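Local coordinates for DNA protection during starvation protein (Agrobacterium tumefaciens, PDB 1O9R) that protects DNA from oxidative damage by oxidising ferrous iron with hydrogen peroxide and storing it as a ferric mineral inside a hollow dodecamer, without binding DNA, at residues A[37-42]-A[94-99]; A[115-120]-A[145-150]. All coordinates share one frame; numbering follows the deposited sequence.

Interaction 1: residues A[37-42]-A[94-99]; sequences KQAHWN and KAYPTD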
loop_
_atom_site.group_PDB
_atom_site.type_symbol
_atom_site.label_atom_id
_atom_site.label_comp_id
_atom_site.label_asym_id
_atom_site.label_seq_id
_atom_site.Cartn_x
_atom_site.Cartn_y
_atom_site.Cartn_z
ATOM N N LYS A 37 10.776 -26.448 4.793
ATOM C CA LYS A 37 9.382 -26.727 4.464
ATOM C C LYS A 37 8.993 -28.153 4.894
ATOM O O LYS A 37 7.892 -28.356 5.398
ATOM C CB LYS A 37 9.122 -26.527 2.976
ATOM C CG LYS A 37 8.943 -25.052 2.575
ATOM C CD LYS A 37 7.521 -24.583 2.993
ATOM C CE LYS A 37 7.323 -23.137 2.490
ATOM N NZ LYS A 37 5.879 -22.796 2.817
ATOM N N GLN A 38 9.913 -29.133 4.779
ATOM C CA GLN A 38 9.623 -30.510 5.217
ATOM C C GLN A 38 9.202 -30.490 6.672
ATOM O O GLN A 38 8.210 -31.133 7.091
ATOM C CB GLN A 38 10.893 -31.351 4.960
ATOM C CG GLN A 38 10.711 -32.784 5.558
ATOM C CD GLN A 38 9.704 -33.571 4.780
ATOM O OE1 GLN A 38 9.125 -34.545 5.367
ATOM N NE2 GLN A 38 9.401 -33.301 3.578
ATOM N N ALA A 39 9.926 -29.756 7.533
ATOM C CA ALA A 39 9.586 -29.688 8.954
ATOM C C ALA A 39 8.316 -28.914 9.147
ATOM O O ALA A 39 7.386 -29.369 9.848
ATOM C CB ALA A 39 10.738 -28.971 9.674
ATOM N N HIS A 40 8.153 -27.779 8.475
ATOM C CA HIS A 40 6.975 -26.943 8.603
ATOM C C HIS A 40 5.679 -27.688 8.345
ATOM O O HIS A 40 4.678 -27.501 9.116
ATOM C CB HIS A 40 7.168 -25.784 7.639
ATOM C CG HIS A 40 5.987 -25.108 7.046
ATOM N ND1 HIS A 40 5.470 -23.907 7.557
ATOM C CD2 HIS A 40 5.242 -25.393 5.942
ATOM C CE1 HIS A 40 4.496 -23.466 6.761
ATOM N NE2 HIS A 40 4.339 -24.389 5.811
ATOM N N TRP A 41 5.626 -28.551 7.325
ATOM C CA TRP A 41 4.353 -29.240 7.050
ATOM C C TRP A 41 3.993 -30.269 8.106
ATOM O O TRP A 41 2.814 -30.531 8.359
ATOM C CB TRP A 41 4.443 -30.000 5.710
ATOM C CG TRP A 41 4.582 -29.125 4.515
ATOM C CD1 TRP A 41 3.856 -27.997 4.252
ATOM C CD2 TRP A 41 5.489 -29.254 3.427
ATOM N NE1 TRP A 41 4.262 -27.428 3.061
ATOM C CE2 TRP A 41 5.280 -28.179 2.540
ATOM C CE3 TRP A 41 6.465 -30.216 3.141
ATOM C CZ2 TRP A 41 6.013 -28.055 1.342
ATOM C CZ3 TRP A 41 7.193 -30.062 1.950
ATOM C CH2 TRP A 41 6.949 -28.968 1.096
ATOM N N ASN A 42 5.018 -30.905 8.687
ATOM C CA ASN A 42 4.830 -32.101 9.508
ATOM C C ASN A 42 4.951 -31.910 10.988
ATOM O O ASN A 42 4.962 -32.881 11.794
ATOM C CB ASN A 42 5.823 -33.198 9.039
ATOM C CG ASN A 42 5.523 -33.662 7.622
ATOM O OD1 ASN A 42 4.409 -34.198 7.383
ATOM N ND2 ASN A 42 6.402 -33.455 6.636
ATOM N N LYS A 94 22.951 -33.957 6.359
ATOM C CA LYS A 94 22.443 -35.335 6.392
ATOM C C LYS A 94 20.943 -35.305 6.058
ATOM O O LYS A 94 20.236 -34.345 6.406
ATOM C CB LYS A 94 22.526 -35.829 7.836
ATOM C CG LYS A 94 22.794 -35.017 9.022
ATOM C CD LYS A 94 22.271 -33.607 9.250
ATOM C CE LYS A 94 23.273 -32.566 8.812
ATOM N NZ LYS A 94 22.825 -31.292 8.277
ATOM N N ALA A 95 20.482 -36.372 5.418
ATOM C CA ALA A 95 19.063 -36.491 5.093
ATOM C C ALA A 95 18.175 -36.231 6.294
ATOM O O ALA A 95 18.336 -36.671 7.443
ATOM C CB ALA A 95 18.805 -37.943 4.610
ATOM N N TYR A 96 17.122 -35.409 6.003
ATOM C CA TYR A 96 16.204 -35.042 7.076
ATOM C C TYR A 96 15.247 -36.194 7.343
ATOM O O TYR A 96 14.679 -36.805 6.428
ATOM C CB TYR A 96 15.396 -33.772 6.602
ATOM C CG TYR A 96 14.694 -33.103 7.755
ATOM C CD1 TYR A 96 15.366 -32.192 8.596
ATOM C CD2 TYR A 96 13.364 -33.393 8.044
ATOM C CE1 TYR A 96 14.761 -31.577 9.667
ATOM C CE2 TYR A 96 12.756 -32.780 9.142
ATOM C CZ TYR A 96 13.426 -31.880 9.943
ATOM O OH TYR A 96 12.857 -31.260 11.023
ATOM N N PRO A 97 14.996 -36.476 8.622
ATOM C CA PRO A 97 14.096 -37.613 8.936
ATOM C C PRO A 97 12.653 -37.369 8.549
ATOM O O PRO A 97 12.118 -36.307 8.908
ATOM C CB PRO A 97 14.304 -37.818 10.415
ATOM C CG PRO A 97 14.721 -36.474 10.961
ATOM C CD PRO A 97 15.564 -35.877 9.827
ATOM N N THR A 98 12.037 -38.317 7.879
ATOM C CA THR A 98 10.627 -38.110 7.460
ATOM C C THR A 98 9.656 -38.712 8.442
ATOM O O THR A 98 8.442 -38.689 8.177
ATOM C CB THR A 98 10.416 -38.682 6.050
ATOM O OG1 THR A 98 10.776 -40.069 5.996
ATOM C CG2 THR A 98 11.289 -37.947 5.058
ATOM N N ASP A 99 10.139 -39.299 9.513
ATOM C CA ASP A 99 9.292 -39.963 10.475
ATOM C C ASP A 99 9.292 -39.309 11.838
ATOM O O ASP A 99 8.933 -39.876 12.861
ATOM C CB ASP A 99 9.700 -41.446 10.608
ATOM C CG ASP A 99 11.095 -41.572 11.155
ATOM O OD1 ASP A 99 11.447 -42.729 11.529
ATOM O OD2 ASP A 99 11.857 -40.583 11.213
#
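Gln38 and Thr98 mark the nearest backbone approach, CA to CA 8.0 Å, where the loop 94-99 runs past the C-terminal turns of helix 12-42. Tyr96 spans this gap. With its CG anti to the backbone N (chi1 -165°), its ring reaches across to the helix, and the long phenol suits the task: its ring carbons pack obliquely while its hydroxyl travels on. CG of Gln38 lies 3.7 Å from Tyr96 CD2, and farther along Ala39 CB lies 3.4 Å from Tyr96 OH. A methyl as small as that of Ala39 lets the phenol end come close to the helix. The hydroxyl is hydrogen-bonded to His106, so in the four-helix bundle of this ferritin-like fold the loop is tied to helix 103-130 as well as resting on helix 12-42. Pro97, next in the loop, places its CD over one face of the Tyr96 ring, 3.6 Å above the plane and offset toward the rim. The Thr98 methyl lies near the amide end of Gln38. One helical turn on, Asn42 ND2 donates to Gln38 O at 3.0 Å, bent at 142°, and also bonds to Ala80 O of a second subunit.

Interaction 2: residues A[115-120]-A[145-150]; sequences GEVANM and RDLDKS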
loop_
_atom_site.group_PDB
_atom_site.type_symbol
_atom_site.label_atom_id
_atom_site.label_comp_id
_atom_site.label_asym_id
_atom_site.label_seq_id
_atom_site.Cartn_x
_atom_site.Cartn_y
_atom_site.Cartn_z
ATOM N N GLY A 115 22.728 -24.912 12.102
ATOM C CA GLY A 115 24.060 -24.679 12.643
ATOM C C GLY A 115 25.158 -24.974 11.611
ATOM O O GLY A 115 26.084 -24.192 11.427
ATOM N N GLU A 116 24.967 -26.119 10.915
ATOM C CA GLU A 116 25.988 -26.446 9.895
ATOM C C GLU A 116 26.054 -25.421 8.777
ATOM O O GLU A 116 27.139 -24.952 8.365
ATOM C CB GLU A 116 25.732 -27.864 9.336
ATOM C CG GLU A 116 26.040 -28.871 10.449
ATOM C CD GLU A 116 25.535 -30.248 10.153
ATOM O OE1 GLU A 116 25.882 -31.208 10.892
ATOM O OE2 GLU A 116 24.762 -30.387 9.187
ATOM N N VAL A 117 24.889 -24.964 8.303
ATOM C CA VAL A 117 24.913 -23.971 7.216
ATOM C C VAL A 117 25.359 -22.596 7.735
ATOM O O VAL A 117 26.171 -21.943 7.055
ATOM C CB VAL A 117 23.505 -23.868 6.608
ATOM C CG1 VAL A 117 23.520 -22.789 5.487
ATOM C CG2 VAL A 117 23.130 -25.223 5.989
ATOM N N ALA A 118 24.982 -22.191 8.924
ATOM C CA ALA A 118 25.466 -20.916 9.486
ATOM C C ALA A 118 27.011 -20.985 9.523
ATOM O O ALA A 118 27.638 -19.959 9.243
ATOM C CB ALA A 118 24.860 -20.706 10.859
ATOM N N ASN A 119 27.520 -22.122 10.022
ATOM C CA ASN A 119 28.981 -22.161 10.187
ATOM C C ASN A 119 29.712 -22.321 8.879
ATOM O O ASN A 119 30.794 -21.734 8.687
ATOM C CB ASN A 119 29.268 -23.357 11.141
ATOM C CG ASN A 119 28.803 -23.061 12.548
ATOM O OD1 ASN A 119 28.646 -21.929 13.013
ATOM N ND2 ASN A 119 28.576 -24.095 13.373
ATOM N N MET A 120 29.064 -22.936 7.876
ATOM C CA MET A 120 29.667 -22.979 6.556
ATOM C C MET A 120 29.746 -21.555 5.964
ATOM O O MET A 120 30.762 -21.197 5.322
ATOM C CB MET A 120 28.783 -23.797 5.624
ATOM C CG MET A 120 28.924 -23.734 4.137
ATOM S SD MET A 120 27.852 -24.943 3.281
ATOM C CE MET A 120 27.699 -26.138 4.701
ATOM N N ARG A 145 24.329 -13.006 8.758
ATOM C CA ARG A 145 23.512 -12.325 9.756
ATOM C C ARG A 145 22.132 -12.959 9.881
ATOM O O ARG A 145 21.629 -13.223 10.993
ATOM C CB ARG A 145 23.287 -10.878 9.264
ATOM C CG ARG A 145 24.521 -10.086 9.667
ATOM C CD ARG A 145 24.483 -8.640 9.315
ATOM N NE ARG A 145 23.335 -7.994 10.009
ATOM C CZ ARG A 145 23.096 -6.713 9.741
ATOM N NH1 ARG A 145 23.838 -5.937 8.984
ATOM N NH2 ARG A 145 21.992 -6.209 10.352
ATOM N N ASP A 146 21.509 -13.340 8.750
ATOM C CA ASP A 146 20.161 -13.974 8.871
ATOM C C ASP A 146 20.320 -15.417 9.353
ATOM O O ASP A 146 19.431 -15.870 10.091
ATOM C CB ASP A 146 19.472 -13.933 7.500
ATOM C CG ASP A 146 18.878 -12.546 7.194
ATOM O OD1 ASP A 146 18.660 -12.321 5.962
ATOM O OD2 ASP A 146 18.699 -11.763 8.136
ATOM N N LEU A 147 21.349 -16.176 8.948
ATOM C CA LEU A 147 21.463 -17.574 9.451
ATOM C C LEU A 147 21.702 -17.540 10.930
ATOM O O LEU A 147 21.156 -18.438 11.627
ATOM C CB LEU A 147 22.607 -18.288 8.719
ATOM C CG LEU A 147 22.156 -18.785 7.329
ATOM C CD1 LEU A 147 23.365 -18.893 6.405
ATOM C CD2 LEU A 147 21.395 -20.107 7.547
ATOM N N ASP A 148 22.580 -16.680 11.438
ATOM C CA ASP A 148 22.848 -16.685 12.876
ATOM C C ASP A 148 21.639 -16.278 13.670
ATOM O O ASP A 148 21.452 -16.789 14.778
ATOM C CB ASP A 148 24.058 -15.758 13.199
ATOM C CG ASP A 148 25.391 -16.413 12.901
ATOM O OD1 ASP A 148 26.391 -15.705 13.244
ATOM O OD2 ASP A 148 25.501 -17.520 12.377
ATOM N N LYS A 149 20.853 -15.326 13.139
ATOM C CA LYS A 149 19.614 -14.966 13.887
ATOM C C LYS A 149 18.606 -16.119 13.801
ATOM O O LYS A 149 17.956 -16.322 14.846
ATOM C CB LYS A 149 19.073 -13.649 13.271
ATOM C CG LYS A 149 17.773 -13.222 13.910
ATOM C CD LYS A 149 17.365 -11.806 13.456
ATOM C CE LYS A 149 15.994 -11.497 14.076
ATOM N NZ LYS A 149 15.721 -10.025 13.899
ATOM N N SER A 150 18.480 -16.741 12.657
ATOM C CA SER A 150 17.520 -17.866 12.570
ATOM C C SER A 150 17.922 -19.021 13.479
ATOM O O SER A 150 17.099 -19.640 14.161
ATOM C CB SER A 150 17.377 -18.337 11.137
ATOM O OG SER A 150 16.969 -17.300 10.262
HETATM O O HOH W 1 26.565 -17.444 9.808
#
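Val117 is the first residue of 115-120 to meet the partner helix. Its CG1, anti to the backbone N (chi1 178°), lies 4.0 Å from Leu147 CD2 and equally near CD1, so one methyl sits against both tips of the leucine fork. The two side chains cross at about a right angle. Branched and wholly apolar, valine suits a place that also touches Leu32 of helix 12-42, in the interior of the subunit.

Ala118 follows, at the closest backbone approach: its CA is 5.2 Å from that of Leu147. The small methyl fits where the backbones are this close, its CB lying 3.9 Å from Leu147 CB. The same methyl has a polar neighbour, Asp148 OD2, at 3.6 Å. A water within hydrogen-bonding distance of both helices, 2.8 Å from Ala118 O and 2.8 Å from Asp148 OD2, can bridge them. The other carboxylate oxygen, OD1, forms salt bridges with Arg122 of the same chain and Arg72 of a third subunit, so a buried aspartate has its charge answered at the junction between subunits, which probably favours the ionised form.

Between them the residues join an apolar interior to a polar subunit boundary. The axes of the two short segments approach to 9.0 Å with 150° between their N-to-C directions, and a near-antiparallel pair of neighbouring helices of this kind is characteristic of the ferritin-like four-helix bundle from which the Dps shell is built.

In the fold
The two contacts follow in series along the chain, interaction 1 closing before interaction 2 opens, with their centres about 19 Å apart. Interaction 1 lies near the periphery, about 16 Å from the chain centre, where the loop after helix 84-90 rests on helix 12-42; interaction 2 lies deeper, about 8 Å from that centre, between helices 103-130 and 134-156. Together they involve three helices of the ferritin-like bundle. Residues of each also meet different neighbouring subunits: Lys37 pairs with Asp67 of a second subunit, probably an iron ligand, and Lys149 with the iron ligand Glu71 of a third. These pairings matter because the di-nuclear ferroxidase centres lie at interfaces between subunits related by 2-fold axes.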